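Local coordinates for extracellular solute-binding protein family 5 (Brucella melitensis, PDB 4ONY) that probably binds peptides or related solutes in the periplasm and delivers them to an ABC transporter for import, at residues V191-K194 and H195-N198. Numbering follows the deposited sequence.
Sequences VLPK and HAIN
Pro193 and Ala196 close a type I beta-turn, with Lys194 and His195 at its two corners, and the chain around it illustrates how a single turn brings side chains two to five residues apart into contact. The closing bond runs from Ala196 N to Pro193 O (3.1 Å, N-H...O angle 147°), with the donor well above the carbonyl plane. The pyrrolidine ring of Pro193 is met by three residues that follow it in the chain, His195, Ala196 and Ile197. Ile197 crosses it at about a right angle, its CD1 lying 3.8 Å from Pro193 CD. Ile197 CD1 also touches Leu192 CB at 3.9 Å, because Ile197 turns CG1 away from its own carbonyl carbon (chi1 -78°) and back over the first arm. Ala196 CB sits 3.9 Å from Pro193 CG and also lies over one face of the His195 imidazole, off-centre toward its rim. The imidazole reaches Pro193 obliquely, His195 CE1 lying 3.8 Å from Pro193 CB; with chi1 at 76°, CG stands between the backbone N and carbonyl carbon and the ring folds back over the turn. Its NE2 is hydrogen-bonded to Asp127, while the extended Lys194 chain runs to a salt bridge with Asp134 of helix 133-146. These polar links tie the loop between helix 181-187 and strand 216-222 to neighbouring parts of this solute-binding protein. One water bridges two backbone carbonyls, donating to Lys194 O at 2.7 Å and to Ile197 O at 2.6 Å.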
ATOM      1  N   VAL A 191       8.490 -17.699 -10.659  1.00 16.18           N
ATOM      2  CA  VAL A 191       8.843 -18.844 -11.441  1.00 16.32           C
ATOM      3  C   VAL A 191       9.153 -19.968 -10.450  1.00 16.57           C
ATOM      4  O   VAL A 191       9.947 -19.795  -9.521  1.00 16.89           O
ATOM      5  CB  VAL A 191      10.028 -18.562 -12.407  1.00 16.60           C
ATOM      6  CG1 VAL A 191      10.295 -19.779 -13.281  1.00 17.07           C
ATOM      7  CG2 VAL A 191       9.717 -17.378 -13.288  1.00 16.20           C
ATOM      8  N   LEU A 192       8.525 -21.121 -10.699  1.00 17.28           N
ATOM      9  CA  LEU A 192       8.584 -22.331  -9.887  1.00 17.64           C
ATOM     10  C   LEU A 192       9.402 -23.443 -10.573  1.00 18.08           C
ATOM     11  O   LEU A 192       9.412 -23.547 -11.801  1.00 18.14           O
ATOM     12  CB  LEU A 192       7.175 -22.889  -9.664  1.00 17.84           C
ATOM     13  CG  LEU A 192       6.177 -21.926  -9.034  1.00 18.18           C
ATOM     14  CD1 LEU A 192       4.824 -22.569  -8.791  1.00 18.52           C
ATOM     15  CD2 LEU A 192       6.701 -21.361  -7.701  1.00 17.82           C
ATOM     16  N   PRO A 193      10.087 -24.278  -9.785  1.00 18.31           N
ATOM     17  CA  PRO A 193      10.928 -25.361 -10.317  1.00 19.05           C
ATOM     18  C   PRO A 193      10.178 -26.664 -10.609  1.00 19.87           C
ATOM     19  O   PRO A 193       9.841 -27.402  -9.665  1.00 19.95           O
ATOM     20  CB  PRO A 193      11.931 -25.598  -9.193  1.00 18.71           C
ATOM     21  CG  PRO A 193      11.204 -25.220  -7.954  1.00 18.08           C
ATOM     22  CD  PRO A 193      10.253 -24.122  -8.340  1.00 18.14           C
ATOM     23  N   LYS A 194       9.941 -26.957 -11.890  1.00 20.77           N
ATOM     24  CA  LYS A 194       9.270 -28.187 -12.295  1.00 22.19           C
ATOM     25  C   LYS A 194       9.945 -29.403 -11.695  1.00 23.07           C
ATOM     26  O   LYS A 194       9.253 -30.296 -11.190  1.00 22.54           O
ATOM     27  CB  LYS A 194       9.297 -28.350 -13.803  1.00 24.47           C
ATOM     28  CG  LYS A 194       8.446 -29.508 -14.302  1.00 26.86           C
ATOM     29  CD  LYS A 194       8.424 -29.548 -15.813  1.00 29.10           C
ATOM     30  CE  LYS A 194       7.492 -30.623 -16.316  1.00 32.88           C
ATOM     31  NZ  LYS A 194       7.561 -30.664 -17.810  1.00 36.04           N
ATOM     32  N   HIS A 195      11.276 -29.430 -11.712  1.00 22.07           N
ATOM     33  CA  HIS A 195      12.001 -30.621 -11.274  1.00 23.20           C
ATOM     34  C   HIS A 195      11.884 -30.855  -9.783  1.00 23.39           C
ATOM     35  O   HIS A 195      12.056 -31.971  -9.357  1.00 24.32           O
ATOM     36  CB  HIS A 195      13.484 -30.548 -11.611  1.00 22.84           C
ATOM     37  CG  HIS A 195      14.258 -29.638 -10.701  1.00 22.54           C
ATOM     38  ND1 HIS A 195      14.274 -28.269 -10.866  1.00 21.68           N
ATOM     39  CD2 HIS A 195      15.037 -29.901  -9.625  1.00 21.96           C
ATOM     40  CE1 HIS A 195      15.028 -27.734  -9.920  1.00 21.76           C
ATOM     41  NE2 HIS A 195      15.519 -28.704  -9.171  1.00 21.72           N
ATOM     42  N   ALA A 196      11.588 -29.838  -9.003  1.00 23.10           N
ATOM     43  CA  ALA A 196      11.601 -29.975  -7.553  1.00 24.39           C
ATOM     44  C   ALA A 196      10.229 -30.046  -6.895  1.00 26.17           C
ATOM     45  O   ALA A 196      10.165 -30.076  -5.673  1.00 30.01           O
ATOM     46  CB  ALA A 196      12.363 -28.813  -6.943  1.00 24.08           C
ATOM     47  N   ILE A 197       9.145 -29.952  -7.660  1.00 25.00           N
ATOM     48  CA  ILE A 197       7.819 -29.898  -7.075  1.00 24.08           C
ATOM     49  C   ILE A 197       7.084 -31.214  -7.380  1.00 24.27           C
ATOM     50  O   ILE A 197       7.009 -31.642  -8.519  1.00 23.25           O
ATOM     51  CB  ILE A 197       7.045 -28.680  -7.596  1.00 22.91           C
ATOM     52  CG1 ILE A 197       7.519 -27.439  -6.869  1.00 22.66           C
ATOM     53  CG2 ILE A 197       5.549 -28.832  -7.366  1.00 23.13           C
ATOM     54  CD1 ILE A 197       7.141 -26.141  -7.533  1.00 22.02           C
ATOM     55  N   ASN A 198       6.531 -31.816  -6.353  1.00 24.82           N
ATOM     56  CA  ASN A 198       5.605 -32.961  -6.516  1.00 26.18           C
ATOM     57  C   ASN A 198       4.245 -32.363  -6.732  1.00 25.18           C
ATOM     58  O   ASN A 198       3.656 -31.806  -5.825  1.00 24.02           O
ATOM     59  CB  ASN A 198       5.577 -33.861  -5.272  1.00 26.96           C
ATOM     60  CG  ASN A 198       4.593 -35.030  -5.390  1.00 29.06           C
ATOM     61  OD1 ASN A 198       3.543 -34.959  -6.025  1.00 29.31           O
ATOM     62  ND2 ASN A 198       4.950 -36.130  -4.765  1.00 31.03           N
TER
HETATM   63  O   HOH W   1       6.640 -30.964 -11.002  1.00 28.22           O